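Local coordinates for lipoprotein (Clostridioides difficile, PDB 7RAG) that binds the cortex-lytic amidase CwlD and allosterically activates it during spore formation, at the interface of chains A and B. Numbering follows the deposited sequence. Chains: chain A/B, Lipoprotein.

Contact 1: the interface of chains A and B. Residues chain A 53-54, 100, 105; chain B 25, 47-48.
The phenol oxygen OH of B:Tyr25 lies beside the ring of A:Tyr54, 3.5 Å from its CE1, and CZ of A:Phe100 approaches the same oxygen at 4.4 Å. A:Tyr54 is the chief aromatic group of chain A here, and its ring is covered from both sides. Over one face comes B:Tyr48, whose CD1 is 3.5 Å from A:Tyr54 CE1 and sits above the rim rather than the ring centre. The two ring planes are inclined by about 40°, so this is a tilted, offset contact through one flank of B:Tyr48. Against the opposite face, A:Phe100 of the same chain presents CE2, again toward the rim and with the atoms of its own ring edge leading. Pressed between these neighbours, the ring of A:Tyr54 should have little freedom to rotate. A chi1 of -74°, with CG beside the backbone N, lays the ring across B:Tyr48 with its CE1 edge turned to B:Tyr25. The end of A:Ile105 closes the far side: its CD1 reaches CE1 of B:Tyr25 at 3.6 Å and also stands over a face of B:Tyr48, 4.0 Å from CE2. Within chain B, CB of B:Tyr48 backs a face of the B:Tyr25 ring and may steady it. Beneath the aromatic groups the backbones run close together, with B:Thr47 O 3.3 Å from A:Tyr54 CA and A:Asn53 O 3.3 Å from B:Tyr48 CA. A:Tyr54 and B:Tyr48 form an antiparallel beta bridge, which joins the long strands 40-58 of the two copies across the two-fold axis, with B:Tyr25 brought in from the start of strand 24-33 and A:Phe100 and A:Ile105 from a loop.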
# COMPACT_ATOMS: atom_id res chain seq x y z
N ASN A 53 -8.69 8.50 -5.56
CA ASN A 53 -7.24 8.59 -5.36
C ASN A 53 -6.82 10.03 -5.58
O ASN A 53 -7.02 10.59 -6.67
CB ASN A 53 -6.49 7.64 -6.30
CG ASN A 53 -4.97 7.85 -6.25
OD1 ASN A 53 -4.43 8.77 -6.87
ND2 ASN A 53 -4.28 6.98 -5.53
N TYR A 54 -6.24 10.63 -4.54
CA TYR A 54 -5.77 12.01 -4.56
C TYR A 54 -4.25 12.02 -4.41
O TYR A 54 -3.70 11.27 -3.60
CB TYR A 54 -6.41 12.81 -3.44
CG TYR A 54 -7.85 13.18 -3.64
CD1 TYR A 54 -8.20 14.28 -4.42
CD2 TYR A 54 -8.88 12.48 -3.01
CE1 TYR A 54 -9.52 14.66 -4.58
CE2 TYR A 54 -10.21 12.85 -3.18
CZ TYR A 54 -10.52 13.94 -3.96
OH TYR A 54 -11.83 14.33 -4.14
N PHE A 100 -7.96 16.75 2.69
CA PHE A 100 -6.89 17.72 2.72
C PHE A 100 -7.53 19.06 2.46
O PHE A 100 -8.68 19.14 2.01
CB PHE A 100 -5.79 17.42 1.68
CG PHE A 100 -6.31 17.23 0.27
CD1 PHE A 100 -6.38 18.30 -0.60
CD2 PHE A 100 -6.75 15.99 -0.16
CE1 PHE A 100 -6.88 18.13 -1.88
CE2 PHE A 100 -7.25 15.82 -1.43
CZ PHE A 100 -7.32 16.89 -2.30
N ILE A 105 -14.53 17.89 -3.78
CA ILE A 105 -15.51 16.88 -4.14
C ILE A 105 -15.90 16.12 -2.89
O ILE A 105 -15.06 15.84 -2.02
CB ILE A 105 -14.99 15.88 -5.19
CG1 ILE A 105 -14.26 16.57 -6.34
CG2 ILE A 105 -16.17 15.06 -5.73
CD1 ILE A 105 -13.80 15.57 -7.41
N TYR B 25 -9.20 14.85 -12.34
CA TYR B 25 -9.00 16.29 -12.43
C TYR B 25 -7.59 16.60 -12.02
O TYR B 25 -6.91 15.80 -11.37
CB TYR B 25 -10.04 17.10 -11.62
CG TYR B 25 -9.83 17.28 -10.14
CD1 TYR B 25 -10.69 16.71 -9.21
CD2 TYR B 25 -8.81 18.08 -9.65
CE1 TYR B 25 -10.53 16.88 -7.86
CE2 TYR B 25 -8.63 18.26 -8.29
CZ TYR B 25 -9.50 17.65 -7.41
OH TYR B 25 -9.32 17.83 -6.06
N THR B 47 -3.83 16.18 -8.07
CA THR B 47 -4.31 15.23 -9.05
C THR B 47 -5.34 14.30 -8.43
O THR B 47 -5.16 13.80 -7.32
CB THR B 47 -3.15 14.45 -9.63
OG1 THR B 47 -2.31 15.36 -10.35
CG2 THR B 47 -3.64 13.38 -10.59
N TYR B 48 -6.44 14.09 -9.14
CA TYR B 48 -7.48 13.16 -8.74
C TYR B 48 -7.74 12.19 -9.87
O TYR B 48 -7.97 12.61 -11.01
CB TYR B 48 -8.75 13.92 -8.38
CG TYR B 48 -9.99 13.07 -8.24
CD1 TYR B 48 -10.23 12.34 -7.09
CD2 TYR B 48 -10.97 13.06 -9.24
CE1 TYR B 48 -11.38 11.60 -6.92
CE2 TYR B 48 -12.14 12.31 -9.08
CZ TYR B 48 -12.33 11.58 -7.92
OH TYR B 48 -13.47 10.83 -7.73

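Contact 2: the interface of chains A and B. Residues chain A 12, 15-16, 19-20; chain B 105, 108-109.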
# COMPACT_ATOMS: atom_id res chain seq x y z
N TYR A 12 -26.75 -4.95 -25.66
CA TYR A 12 -25.33 -4.77 -25.38
C TYR A 12 -25.04 -3.38 -24.85
O TYR A 12 -24.25 -3.22 -23.91
CB TYR A 12 -24.51 -5.05 -26.64
CG TYR A 12 -23.04 -4.83 -26.43
CD1 TYR A 12 -22.35 -3.86 -27.13
CD2 TYR A 12 -22.34 -5.58 -25.49
CE1 TYR A 12 -21.00 -3.65 -26.93
CE2 TYR A 12 -21.00 -5.39 -25.27
CZ TYR A 12 -20.32 -4.42 -25.99
OH TYR A 12 -18.97 -4.22 -25.78
N PHE A 15 -26.16 -3.03 -21.33
CA PHE A 15 -25.18 -3.66 -20.45
C PHE A 15 -23.97 -2.75 -20.22
O PHE A 15 -23.48 -2.63 -19.09
CB PHE A 15 -24.76 -5.00 -21.04
CG PHE A 15 -23.57 -5.63 -20.36
CD1 PHE A 15 -23.71 -6.31 -19.16
CD2 PHE A 15 -22.30 -5.56 -20.94
CE1 PHE A 15 -22.61 -6.91 -18.53
CE2 PHE A 15 -21.19 -6.15 -20.31
CZ PHE A 15 -21.35 -6.82 -19.11
N GLN A 16 -23.48 -2.12 -21.29
CA GLN A 16 -22.34 -1.21 -21.16
C GLN A 16 -22.65 -0.06 -20.22
O GLN A 16 -21.83 0.32 -19.38
CB GLN A 16 -21.95 -0.65 -22.52
CG GLN A 16 -21.36 -1.62 -23.50
CD GLN A 16 -21.05 -0.93 -24.82
OE1 GLN A 16 -21.88 -0.18 -25.35
NE2 GLN A 16 -19.83 -1.14 -25.34
N ILE A 19 -22.81 -1.44 -16.49
CA ILE A 19 -21.55 -1.70 -15.81
C ILE A 19 -20.67 -0.46 -15.73
O ILE A 19 -19.81 -0.38 -14.84
CB ILE A 19 -20.77 -2.86 -16.46
CG1 ILE A 19 -20.44 -2.56 -17.92
CG2 ILE A 19 -21.55 -4.15 -16.34
CD1 ILE A 19 -19.55 -3.59 -18.56
N SER A 20 -20.86 0.52 -16.62
CA SER A 20 -20.05 1.74 -16.54
C SER A 20 -20.42 2.58 -15.33
O SER A 20 -19.54 3.11 -14.65
CB SER A 20 -20.21 2.54 -17.83
OG SER A 20 -19.03 3.29 -18.08
N ILE B 105 -15.84 -6.06 -16.06
CA ILE B 105 -15.90 -4.64 -16.38
C ILE B 105 -14.59 -4.23 -17.03
O ILE B 105 -13.51 -4.71 -16.65
CB ILE B 105 -16.14 -3.75 -15.14
CG1 ILE B 105 -17.24 -4.29 -14.23
CG2 ILE B 105 -16.50 -2.33 -15.60
CD1 ILE B 105 -17.51 -3.37 -13.04
N TYR B 108 -15.32 -6.11 -21.29
CA TYR B 108 -16.61 -6.15 -21.97
C TYR B 108 -17.28 -4.80 -22.02
O TYR B 108 -18.27 -4.64 -22.74
CB TYR B 108 -17.50 -7.19 -21.30
CG TYR B 108 -16.94 -8.56 -21.50
CD1 TYR B 108 -17.05 -9.20 -22.75
CD2 TYR B 108 -16.24 -9.21 -20.49
CE1 TYR B 108 -16.51 -10.46 -22.97
CE2 TYR B 108 -15.70 -10.48 -20.69
CZ TYR B 108 -15.84 -11.10 -21.94
OH TYR B 108 -15.30 -12.35 -22.14
N LEU B 109 -16.75 -3.81 -21.29
CA LEU B 109 -17.17 -2.43 -21.47
C LEU B 109 -16.46 -1.80 -22.66
O LEU B 109 -17.09 -1.36 -23.62
CB LEU B 109 -16.89 -1.62 -20.20
CG LEU B 109 -17.14 -0.12 -20.32
CD1 LEU B 109 -18.63 0.18 -20.50
CD2 LEU B 109 -16.57 0.61 -19.10
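B:Leu109 lies against the N-terminal helix 8-21 of chain A, the helix that precedes the beta-sheet in this LolA-family lipoprotein. Its CB meets the end of A:Ile19, with CD1 of the isoleucine 3.7 Å away, and the two side chains run past each other in opposite directions. From CB the chain continues with CG opposite the backbone N (chi1 173°), which sends the fork across the helix, onto the turn between A:Gln16 and A:Ser20. One branch, CD1, settles near the backbone between two helical turns, 3.4 Å from the carbonyl O of A:Gln16 and 3.9 Å from CB of A:Ser20; CB of A:Gln16 also borders it. The other branch, CD2, lies alongside the hydroxyl OG of A:Ser20, 3.8 Å away. A:Ile19 contributes through its CG1-CD1 arm, placed between the backbone N and the carbonyl carbon by a chi1 of 60°, while CG2 of B:Ile105 lies near the carbonyl O of A:Ile19.

Polar links flank this packing on the side of the helix start. The phenol OH of A:Tyr12 is 3.1 Å from the carbonyl O of B:Tyr108, a hydrogen bond in which the hydroxyl can only be the donor. One turn further, the amide NE2 of A:Gln16 donates a weak hydrogen bond to the carbonyl O of B:Leu109 (3.2 Å), bent to 133° at the hydrogen. CG of A:Gln16 lies over the rim of one face of the A:Tyr12 ring, so the two donor side chains are packed against each other within the helix. Behind them, the ring of A:Phe15 brings CE2 to within 4.0 Å of CB of B:Tyr108.

The C-alpha centres of contact 1 and contact 2 are about 25 Å apart, and both repeat across the two-fold axis with the chains exchanged. A:Ile105 serves contact 1, facing B:Tyr25, and B:Ile105 serves contact 2, facing A:Ile19, so each Ile105 ties one contact to the symmetry twin of the other. Ile19 and Tyr25 stand close in sequence, one near the end of helix 8-21 and the other at the start of strand 24-33. Strand pairing at contact 1 and helix docking at contact 2 thus intertwine the copies, consistent with a dimer, although the structure alone does not prove it in solution.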